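Local coordinates for protein alpha-galactosidase (Lactobacillus brevis, PDB 3MI6) that probably hydrolyses terminal, non-reducing alpha-D-galactose residues in alpha-D-galactosides such as galactose oligosaccharides, galactomannans and galactolipids, at residues A8-H13 / F23-N28; M50-R55 / P66-A71; I100-Y105 / D140-L145; I160-K165 / L180-D185. One frame throughout, in Å; residues are numbered along the deposited sequence.

Interaction 1. Residues A8-H13 / F23-N28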
# COMPACT_ATOMS: atom_id res chain seq x y z
N ALA D 8 49.36 -4.69 2.85
CA ALA D 8 49.58 -5.32 4.14
C ALA D 8 48.36 -6.12 4.62
O ALA D 8 48.50 -7.09 5.36
CB ALA D 8 49.96 -4.27 5.16
N ASN D 9 47.17 -5.70 4.20
CA ASN D 9 45.93 -6.38 4.56
C ASN D 9 45.12 -6.86 3.37
O ASN D 9 44.07 -7.49 3.53
CB ASN D 9 45.04 -5.48 5.41
CG ASN D 9 45.62 -5.21 6.76
OD1 ASN D 9 45.40 -5.97 7.70
ND2 ASN D 9 46.39 -4.13 6.86
N LEU D 10 45.60 -6.55 2.17
CA LEU D 10 44.92 -6.97 0.96
C LEU D 10 43.48 -6.44 0.97
O LEU D 10 42.52 -7.16 0.66
CB LEU D 10 45.00 -8.49 0.78
CG LEU D 10 46.40 -9.11 0.66
CD1 LEU D 10 46.33 -10.61 0.45
CD2 LEU D 10 47.17 -8.47 -0.47
N THR D 11 43.37 -5.18 1.35
CA THR D 11 42.13 -4.44 1.29
C THR D 11 42.10 -3.58 0.03
O THR D 11 42.88 -2.65 -0.13
CB THR D 11 42.00 -3.52 2.49
OG1 THR D 11 42.11 -4.29 3.69
CG2 THR D 11 40.67 -2.83 2.46
N PHE D 12 41.18 -3.92 -0.86
CA PHE D 12 40.98 -3.20 -2.10
C PHE D 12 39.77 -2.32 -1.95
O PHE D 12 38.70 -2.78 -1.54
CB PHE D 12 40.80 -4.18 -3.24
CG PHE D 12 41.93 -5.15 -3.36
CD1 PHE D 12 43.00 -4.89 -4.20
CD2 PHE D 12 41.96 -6.29 -2.58
CE1 PHE D 12 44.05 -5.76 -4.28
CE2 PHE D 12 43.01 -7.17 -2.66
CZ PHE D 12 44.05 -6.91 -3.52
N HIS D 13 39.95 -1.06 -2.29
CA HIS D 13 38.98 -0.04 -2.05
C HIS D 13 38.95 0.85 -3.28
O HIS D 13 39.90 1.56 -3.58
CB HIS D 13 39.42 0.74 -0.82
CG HIS D 13 38.44 1.78 -0.35
ND1 HIS D 13 37.73 2.58 -1.22
CD2 HIS D 13 38.11 2.19 0.89
CE1 HIS D 13 36.98 3.42 -0.53
NE2 HIS D 13 37.19 3.20 0.76
N PHE D 23 36.41 -4.20 -0.92
CA PHE D 23 36.48 -5.61 -0.53
C PHE D 23 37.85 -6.01 0.03
O PHE D 23 38.81 -5.25 -0.07
CB PHE D 23 36.06 -6.54 -1.67
CG PHE D 23 36.94 -6.48 -2.89
CD1 PHE D 23 36.80 -5.46 -3.82
CD2 PHE D 23 37.89 -7.47 -3.14
CE1 PHE D 23 37.58 -5.41 -4.95
CE2 PHE D 23 38.68 -7.42 -4.28
CZ PHE D 23 38.53 -6.39 -5.19
N GLN D 24 37.92 -7.22 0.59
CA GLN D 24 39.11 -7.68 1.29
C GLN D 24 39.38 -9.17 1.07
O GLN D 24 38.46 -9.98 1.10
CB GLN D 24 38.97 -7.40 2.79
CG GLN D 24 40.22 -7.68 3.60
CD GLN D 24 40.05 -7.34 5.08
OE1 GLN D 24 38.96 -7.50 5.65
NE2 GLN D 24 41.12 -6.87 5.71
N ILE D 25 40.65 -9.52 0.85
CA ILE D 25 41.03 -10.92 0.81
C ILE D 25 41.00 -11.47 2.23
O ILE D 25 41.46 -10.82 3.17
CB ILE D 25 42.42 -11.13 0.21
CG1 ILE D 25 42.45 -10.61 -1.23
CG2 ILE D 25 42.78 -12.59 0.22
CD1 ILE D 25 41.42 -11.28 -2.12
N MSE D 26 40.44 -12.66 2.38
CA MSE D 26 40.14 -13.16 3.70
C MSE D 26 40.93 -14.38 4.15
O MSE D 26 41.67 -15.01 3.38
CB MSE D 26 38.65 -13.45 3.79
CG MSE D 26 37.79 -12.24 3.49
SE MSE D 26 36.06 -12.49 4.33
CE MSE D 26 35.48 -14.15 3.45
N LYS D 27 40.78 -14.69 5.44
CA LYS D 27 41.44 -15.82 6.07
C LYS D 27 41.53 -17.04 5.14
O LYS D 27 42.60 -17.60 4.95
CB LYS D 27 40.70 -16.17 7.36
CG LYS D 27 41.33 -17.23 8.21
CD LYS D 27 40.42 -17.64 9.37
CE LYS D 27 40.30 -16.54 10.44
NZ LYS D 27 41.56 -16.34 11.22
N ASN D 28 40.41 -17.43 4.54
CA ASN D 28 40.39 -18.64 3.72
C ASN D 28 40.84 -18.44 2.29
O ASN D 28 40.81 -19.39 1.50
CB ASN D 28 39.01 -19.28 3.71
CG ASN D 28 38.03 -18.51 2.86
OD1 ASN D 28 38.26 -17.35 2.50
ND2 ASN D 28 36.90 -19.14 2.55

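Interaction 2. Residues M50-R55 / P66-A71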
# COMPACT_ATOMS: atom_id res chain seq x y z
N MSE D 50 33.62 -5.94 9.34
CA MSE D 50 33.90 -7.33 9.02
C MSE D 50 33.67 -8.29 10.19
O MSE D 50 34.09 -9.45 10.14
CB MSE D 50 35.33 -7.47 8.49
CG MSE D 50 35.49 -7.03 7.05
SE MSE D 50 34.37 -8.11 5.84
CE MSE D 50 35.62 -9.58 5.58
N SER D 51 33.01 -7.80 11.23
CA SER D 51 32.76 -8.61 12.41
C SER D 51 32.07 -9.93 12.06
O SER D 51 31.29 -10.00 11.12
CB SER D 51 31.94 -7.83 13.43
OG SER D 51 32.52 -6.56 13.68
N GLN D 52 32.35 -10.97 12.84
CA GLN D 52 31.79 -12.29 12.61
C GLN D 52 31.25 -12.88 13.89
O GLN D 52 31.93 -12.84 14.92
CB GLN D 52 32.86 -13.23 12.05
CG GLN D 52 33.60 -12.67 10.85
CD GLN D 52 34.30 -13.75 10.06
OE1 GLN D 52 34.91 -13.48 9.03
NE2 GLN D 52 34.22 -14.99 10.54
N GLU D 53 30.04 -13.43 13.84
CA GLU D 53 29.45 -14.05 15.02
C GLU D 53 28.94 -15.45 14.72
O GLU D 53 28.48 -15.72 13.62
CB GLU D 53 28.31 -13.19 15.58
CG GLU D 53 28.76 -11.89 16.24
CD GLU D 53 27.60 -11.03 16.72
OE1 GLU D 53 26.45 -11.24 16.25
OE2 GLU D 53 27.84 -10.15 17.57
N TRP D 54 29.00 -16.33 15.70
CA TRP D 54 28.47 -17.67 15.54
C TRP D 54 26.95 -17.67 15.41
O TRP D 54 26.25 -17.14 16.27
CB TRP D 54 28.86 -18.56 16.72
CG TRP D 54 28.07 -19.85 16.82
CD1 TRP D 54 26.87 -20.04 17.45
CD2 TRP D 54 28.45 -21.13 16.29
NE1 TRP D 54 26.48 -21.35 17.34
CE2 TRP D 54 27.42 -22.04 16.63
CE3 TRP D 54 29.54 -21.60 15.56
CZ2 TRP D 54 27.46 -23.39 16.26
CZ3 TRP D 54 29.58 -22.94 15.20
CH2 TRP D 54 28.55 -23.82 15.55
N ARG D 55 26.47 -18.27 14.31
CA ARG D 55 25.06 -18.61 14.11
C ARG D 55 24.92 -20.14 14.03
O ARG D 55 25.85 -20.82 13.59
CB ARG D 55 24.51 -17.95 12.84
CG ARG D 55 24.44 -16.44 12.92
CD ARG D 55 23.56 -15.99 14.08
NE ARG D 55 23.35 -14.54 14.08
CZ ARG D 55 24.05 -13.66 14.79
NH1 ARG D 55 25.03 -14.06 15.60
NH2 ARG D 55 23.78 -12.37 14.70
N PRO D 66 35.15 -21.56 14.42
CA PRO D 66 33.72 -21.91 14.39
C PRO D 66 32.91 -20.76 13.80
O PRO D 66 31.89 -20.99 13.15
CB PRO D 66 33.36 -22.10 15.87
CG PRO D 66 34.66 -22.35 16.56
CD PRO D 66 35.67 -21.54 15.80
N ASN D 67 33.38 -19.54 14.02
CA ASN D 67 32.61 -18.36 13.67
C ASN D 67 32.85 -17.88 12.24
O ASN D 67 32.19 -16.95 11.78
CB ASN D 67 32.89 -17.23 14.67
CG ASN D 67 32.68 -17.66 16.13
OD1 ASN D 67 33.12 -16.96 17.05
ND2 ASN D 67 32.02 -18.79 16.35
N PHE D 68 33.79 -18.51 11.54
CA PHE D 68 33.92 -18.25 10.11
C PHE D 68 32.89 -19.12 9.40
O PHE D 68 33.05 -20.33 9.30
CB PHE D 68 35.33 -18.56 9.61
CG PHE D 68 35.65 -17.95 8.27
CD1 PHE D 68 35.23 -18.55 7.10
CD2 PHE D 68 36.40 -16.78 8.19
CE1 PHE D 68 35.54 -17.99 5.87
CE2 PHE D 68 36.70 -16.21 6.96
CZ PHE D 68 36.28 -16.81 5.80
N GLN D 69 31.81 -18.49 8.94
CA GLN D 69 30.69 -19.20 8.32
C GLN D 69 30.29 -18.50 7.03
O GLN D 69 29.78 -17.37 7.08
CB GLN D 69 29.50 -19.29 9.27
CG GLN D 69 29.77 -20.14 10.50
CD GLN D 69 28.63 -20.15 11.50
OE1 GLN D 69 28.01 -21.19 11.75
NE2 GLN D 69 28.35 -18.99 12.09
N PRO D 70 30.51 -19.15 5.88
CA PRO D 70 30.23 -18.58 4.56
C PRO D 70 28.77 -18.11 4.37
O PRO D 70 28.54 -17.22 3.55
CB PRO D 70 30.55 -19.72 3.60
CG PRO D 70 31.53 -20.58 4.35
CD PRO D 70 31.11 -20.50 5.78
N ALA D 71 27.83 -18.69 5.12
CA ALA D 71 26.41 -18.30 5.09
C ALA D 71 26.14 -16.87 5.59
O ALA D 71 25.17 -16.24 5.18
CB ALA D 71 25.55 -19.30 5.87
O HOH W 1 29.16 -16.70 10.95

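Interaction 3. Residues I100-Y105 / D140-L145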
# COMPACT_ATOMS: atom_id res chain seq x y z
N ILE D 100 33.21 -29.00 -6.64
CA ILE D 100 33.81 -28.18 -5.61
C ILE D 100 34.92 -27.31 -6.17
O ILE D 100 35.68 -27.75 -7.03
CB ILE D 100 34.34 -29.02 -4.45
CG1 ILE D 100 33.25 -29.96 -3.96
CG2 ILE D 100 34.81 -28.13 -3.34
CD1 ILE D 100 31.88 -29.33 -3.89
N THR D 101 35.00 -26.08 -5.70
CA THR D 101 36.06 -25.18 -6.13
C THR D 101 36.55 -24.38 -4.95
O THR D 101 35.77 -23.77 -4.23
CB THR D 101 35.58 -24.23 -7.22
OG1 THR D 101 35.49 -24.95 -8.45
CG2 THR D 101 36.57 -23.10 -7.39
N GLU D 102 37.86 -24.36 -4.75
CA GLU D 102 38.40 -23.56 -3.65
C GLU D 102 39.32 -22.46 -4.12
O GLU D 102 40.53 -22.67 -4.25
CB GLU D 102 39.11 -24.44 -2.63
CG GLU D 102 38.15 -25.28 -1.83
CD GLU D 102 38.82 -26.44 -1.16
OE1 GLU D 102 40.04 -26.35 -0.91
OE2 GLU D 102 38.13 -27.44 -0.88
N LEU D 103 38.75 -21.29 -4.39
CA LEU D 103 39.57 -20.16 -4.80
C LEU D 103 40.49 -19.72 -3.67
O LEU D 103 40.12 -19.77 -2.49
CB LEU D 103 38.70 -19.00 -5.25
CG LEU D 103 37.96 -19.23 -6.56
CD1 LEU D 103 37.15 -18.00 -6.88
CD2 LEU D 103 38.94 -19.54 -7.68
N THR D 104 41.69 -19.32 -4.05
CA THR D 104 42.68 -18.82 -3.13
C THR D 104 43.44 -17.73 -3.84
O THR D 104 44.08 -17.99 -4.86
CB THR D 104 43.68 -19.90 -2.76
OG1 THR D 104 42.99 -21.00 -2.14
CG2 THR D 104 44.69 -19.34 -1.78
N TYR D 105 43.36 -16.52 -3.29
CA TYR D 105 44.07 -15.36 -3.82
C TYR D 105 45.56 -15.63 -3.99
O TYR D 105 46.19 -16.31 -3.17
CB TYR D 105 43.85 -14.14 -2.90
CG TYR D 105 44.73 -12.94 -3.20
CD1 TYR D 105 44.40 -12.04 -4.20
CD2 TYR D 105 45.88 -12.71 -2.46
CE1 TYR D 105 45.20 -10.94 -4.47
CE2 TYR D 105 46.69 -11.60 -2.73
CZ TYR D 105 46.35 -10.72 -3.74
OH TYR D 105 47.14 -9.63 -4.00
N ASP D 140 42.62 -22.03 -7.94
CA ASP D 140 41.94 -23.12 -7.28
C ASP D 140 42.92 -24.19 -6.76
O ASP D 140 43.66 -24.81 -7.54
CB ASP D 140 40.96 -23.74 -8.26
CG ASP D 140 40.18 -24.89 -7.65
OD1 ASP D 140 39.86 -24.83 -6.44
OD2 ASP D 140 39.88 -25.84 -8.42
N ARG D 141 42.93 -24.39 -5.44
CA ARG D 141 43.71 -25.45 -4.81
C ARG D 141 43.34 -26.86 -5.31
O ARG D 141 44.11 -27.80 -5.14
CB ARG D 141 43.54 -25.42 -3.29
CG ARG D 141 43.95 -24.10 -2.64
CD ARG D 141 44.05 -24.23 -1.12
NE ARG D 141 42.75 -24.32 -0.47
CZ ARG D 141 42.25 -23.37 0.32
NH1 ARG D 141 42.97 -22.27 0.57
NH2 ARG D 141 41.06 -23.53 0.89
N ILE D 142 42.16 -27.00 -5.91
CA ILE D 142 41.69 -28.31 -6.33
C ILE D 142 41.96 -28.66 -7.80
O ILE D 142 42.28 -29.80 -8.12
CB ILE D 142 40.17 -28.49 -6.05
CG1 ILE D 142 39.88 -28.35 -4.56
CG2 ILE D 142 39.70 -29.84 -6.55
CD1 ILE D 142 38.44 -28.65 -4.19
N THR D 143 41.84 -27.69 -8.70
CA THR D 143 41.91 -28.04 -10.11
C THR D 143 43.00 -27.28 -10.84
O THR D 143 43.35 -27.64 -11.96
CB THR D 143 40.57 -27.80 -10.84
OG1 THR D 143 40.36 -26.39 -11.00
CG2 THR D 143 39.42 -28.41 -10.06
N GLY D 144 43.50 -26.23 -10.22
CA GLY D 144 44.55 -25.44 -10.84
C GLY D 144 44.07 -24.33 -11.75
O GLY D 144 44.87 -23.51 -12.21
N LEU D 145 42.77 -24.32 -12.03
CA LEU D 145 42.11 -23.24 -12.76
C LEU D 145 42.49 -21.90 -12.17
O LEU D 145 42.63 -21.77 -10.96
CB LEU D 145 40.59 -23.42 -12.68
CG LEU D 145 39.70 -22.22 -13.03
CD1 LEU D 145 38.99 -22.44 -14.34
CD2 LEU D 145 38.69 -22.00 -11.95

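Interaction 4. Residues I160-K165 / L180-D185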
# COMPACT_ATOMS: atom_id res chain seq x y z
N ILE D 160 31.51 1.67 -11.85
CA ILE D 160 32.51 0.62 -11.72
C ILE D 160 32.10 -0.47 -12.67
O ILE D 160 30.95 -0.88 -12.65
CB ILE D 160 32.49 0.05 -10.30
CG1 ILE D 160 33.12 1.05 -9.32
CG2 ILE D 160 33.21 -1.28 -10.25
CD1 ILE D 160 32.77 0.82 -7.87
N VAL D 161 33.02 -0.92 -13.53
CA VAL D 161 32.76 -1.99 -14.50
C VAL D 161 33.41 -3.29 -14.08
O VAL D 161 34.59 -3.30 -13.75
CB VAL D 161 33.33 -1.66 -15.90
CG1 VAL D 161 33.12 -2.84 -16.85
CG2 VAL D 161 32.71 -0.42 -16.46
N LYS D 162 32.68 -4.39 -14.12
CA LYS D 162 33.22 -5.67 -13.64
C LYS D 162 33.18 -6.75 -14.69
O LYS D 162 32.31 -6.75 -15.56
CB LYS D 162 32.46 -6.13 -12.40
CG LYS D 162 32.68 -5.25 -11.18
CD LYS D 162 31.74 -5.61 -10.05
CE LYS D 162 31.91 -7.03 -9.61
NZ LYS D 162 31.06 -7.26 -8.43
N SER D 163 34.14 -7.67 -14.63
CA SER D 163 34.08 -8.91 -15.41
C SER D 163 34.86 -10.04 -14.75
O SER D 163 35.42 -9.87 -13.66
CB SER D 163 34.57 -8.71 -16.84
OG SER D 163 35.99 -8.65 -16.90
N ALA D 164 34.89 -11.19 -15.41
CA ALA D 164 35.67 -12.32 -14.94
C ALA D 164 36.29 -13.01 -16.14
O ALA D 164 35.69 -13.06 -17.21
CB ALA D 164 34.79 -13.29 -14.16
N LYS D 165 37.51 -13.51 -15.95
CA LYS D 165 38.22 -14.25 -16.99
C LYS D 165 38.78 -15.50 -16.37
O LYS D 165 39.53 -15.42 -15.39
CB LYS D 165 39.37 -13.44 -17.55
CG LYS D 165 40.13 -14.13 -18.65
CD LYS D 165 41.36 -13.32 -19.03
CE LYS D 165 41.62 -13.36 -20.53
NZ LYS D 165 42.95 -12.77 -20.88
N LEU D 180 28.86 -16.10 -14.20
CA LEU D 180 28.27 -14.77 -14.09
C LEU D 180 29.33 -13.68 -14.23
O LEU D 180 30.52 -13.95 -14.10
CB LEU D 180 27.52 -14.60 -12.78
CG LEU D 180 26.03 -14.99 -12.73
CD1 LEU D 180 25.51 -15.40 -14.07
CD2 LEU D 180 25.77 -16.06 -11.68
N SER D 181 28.89 -12.46 -14.49
CA SER D 181 29.81 -11.36 -14.72
C SER D 181 30.05 -10.53 -13.49
O SER D 181 31.08 -9.89 -13.37
CB SER D 181 29.28 -10.45 -15.82
OG SER D 181 29.20 -11.18 -17.01
N SER D 182 29.09 -10.52 -12.58
CA SER D 182 29.20 -9.70 -11.39
C SER D 182 28.35 -10.25 -10.27
O SER D 182 27.22 -10.70 -10.49
CB SER D 182 28.76 -8.27 -11.68
OG SER D 182 28.55 -7.56 -10.47
N GLN D 183 28.90 -10.24 -9.06
CA GLN D 183 28.13 -10.55 -7.87
C GLN D 183 28.26 -9.38 -6.94
O GLN D 183 29.34 -8.82 -6.81
CB GLN D 183 28.66 -11.79 -7.20
CG GLN D 183 28.20 -11.95 -5.79
CD GLN D 183 28.55 -13.31 -5.25
OE1 GLN D 183 28.54 -14.28 -6.00
NE2 GLN D 183 28.85 -13.39 -3.96
N LEU D 184 27.15 -8.99 -6.31
CA LEU D 184 27.18 -7.96 -5.28
C LEU D 184 26.38 -8.41 -4.08
O LEU D 184 25.19 -8.66 -4.18
CB LEU D 184 26.64 -6.62 -5.78
CG LEU D 184 26.51 -5.61 -4.62
CD1 LEU D 184 27.86 -5.42 -3.88
CD2 LEU D 184 25.89 -4.25 -5.03
N ASP D 185 27.04 -8.50 -2.94
CA ASP D 185 26.33 -8.78 -1.71
C ASP D 185 26.17 -7.49 -0.91
O ASP D 185 27.14 -6.77 -0.68
CB ASP D 185 27.06 -9.84 -0.88
CG ASP D 185 26.96 -11.23 -1.49
OD1 ASP D 185 26.05 -11.48 -2.31
OD2 ASP D 185 27.79 -12.09 -1.12
O HOH W 2 31.47 -9.87 -8.32

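Interaction 1. Residues A8-H13 / F23-N28
F12 and F23 are joined by a pair of backbone hydrogen bonds, F12 N to F23 O and F23 N to F12 O, each 2.8 Å long. A third bond runs from I25 N to L10 O at 3.0 Å and is nearly straight (169° at the hydrogen). Between these bonded positions T11 faces Q24 as a non-hydrogen-bonded pair.

The aromatic contact is offset rather than centred. The two phenyl planes lie only 19° from parallel, but the rings are slid apart and barely overlap, with centroids 5.3 Å from each other. F12 CB makes a CH-pi contact over one face of the F23 ring, toward the rim; Y151 also stacks with F23. With CG of F23 between its backbone N and carbonyl carbon (chi1 63°), the ring lies beside F12, its CZ 3.7 Å from F12 CB.

Aliphatic contacts extend this side. I25 CG1 lies at the edge of the F12 ring, 3.8 Å from CE2, and I25 CB meets L10 CB at 3.7 Å. The same face rests on Y105 and on the strand 132-140, where L134 touches both phenylalanines.

Polar groups gather on the face of T11 and Q24, where T11 OG1 is hydrogen-bonded to the carbonyl of P44.

L10, with left-handed backbone angles, and T11 together face N6 in a G1 beta bulge, which leads into the antiparallel beta hairpin of strands 11-15 and 19-25, the middle pair of a four-stranded sheet.

Interaction 2. Residues M50-R55 / P66-A71
Q52 CG stands anti to its carbonyl carbon (chi1 -52°), and the extended chain beyond carries the amide to N67; W54 CG stands anti to its backbone N (166°), and the indole edge lies against P66. Both segments belong to the long irregular loop between strands 31-36 and 90-93 of the N-terminal domain, and neither forms a regular helix or strand here.

Q52 NE2 donates a weak hydrogen bond to N67 O at 3.1 Å. The amide also lies against F68, with OE1 3.7 Å from ring atom CD2 and the two planes turned 53° apart. N67 O is gripped a second time by a water, which bridges to E53 O through a 2.9 Å bond.

P66 O and N67 ND2 come to the edge of the W54 indole. P66 O approaches CE3 near the ring plane, and P66 CB packs on the same atom at 3.9 Å. P66 O is hydrogen-bonded to S60.

E53 and R55 also meet T716 of the second subunit, which hydrogen-bonds both. R55 holds E53 end-on in a salt bridge: NH1, 3.2 Å away, and NH2 both donate to the single oxygen OE1.

Interaction 3. Residues I100-Y105 / D140-L145
D140 OD1 takes the backbone N-H of E102 in a 2.7 Å hydrogen bond, met on the syn side but 34° out of the carboxylate plane. D140 CG stands anti to its own backbone N (chi1 -179°), which brings the carboxylate to the E102 backbone. One residue on, R141 N returns a bond to E102 O at 3.2 Å. The side chains of E102 and R141 cross at about a right angle: R141 NE reaches OE1 at 3.4 Å, a long and weak salt bridge made at the guanidinium edge. T104 OG1 instead lies over one guanidinium face. Alongside, I142 CD1 packs on I100 CG2 at 3.8 Å and on the E102 carboxylate.

L103 and D140 form an antiparallel non-hydrogen-bonded pair, so the contact ties the start of strand 103-112, outermost in its sheet within this chain, to the hairpin loop joining strands 132-140 and 146-154. Within that loop D140 is also a hub: OD1 accepts a weak bond from I142 N, closing an Asx turn, and the anti lone pair of OD2 takes T143 OG1 at 2.7 Å. An alanine at D140 would probably leave E102 N and T143 OG1 without their carboxylate partners and the loop freer to shift. The D140 N to L145 O and G144 N to D140 O bonds close the loop's backbone. Further out, E102 OE2 forms a salt bridge with K82 and accepts from T439 N of the third subunit, whose S438 also packs on E102 and I142.

Interaction 4. Residues I160-K165 / L180-D185
K162 reaches across to S182 from a neighbouring sheet: strand 159-167 belongs to the nine-stranded antiparallel sheet and strand 174-186 to the six-stranded one, an arrangement consistent with the beta-supersandwich of family 36 N-terminal domains. The chain of 180-185 turns a corner at S181, where S181 and S182 face T274 in a classic beta bulge.

K162 starts out toward the other segment and bends at chi3 (59°), which places CE 3.5 Å from S182 OG. S182 OG stands anti to its own backbone N and turns to this aliphatic end. From there NZ gives S182 OG a weak hydrogen bond of 3.2 Å, and Q183 O lies 2.8 Å from NZ. NZ is also hydrogen-bonded to Y21 OH, and E76 adds a long, weak ion pair. In this buried setting the several oxygens round NZ would be expected to help stabilise its positive charge. An alanine at K162 would probably open a gap beside S182 and leave S182 OG, Y21 OH and the bound water without the ammonium they meet.

The neighbouring residues touch more lightly. S163 points away, its OG bonded to N150, while its CA lies 3.8 Å from S181 O. A164 points back, with CB 4.3 Å from L180 O, an oxygen that Y77 OH hydrogen-bonds. S181 OG is turned to P294 O in strand 290-301.

One water closes the junction, accepting from K162 NZ at 2.6 Å and from the backbone N of Q183 at 2.7 Å.

Interactions 3 and 4 are buried, 1 and 2 only partly so. Interactions 3 and 4 share the nine-stranded sheet, one at strand 103-112, outermost within this chain, and the other at the inner strand 159-167, their centres about 19 Å apart. Interaction 1 touches two others: M26 packs on M50 and F68 of interaction 2, while L10 and I25 pack on Y105 of interaction 3. The chemistry follows position. The hairpin of interaction 1 combines backbone pairing with aromatic and aliphatic packing; interaction 2, in a loop, relies on weak amide bonding and water; interaction 3 uses carboxylates; interaction 4 centres on a buried lysine. Interactions 2 and 3 also meet other subunits, the second and third respectively.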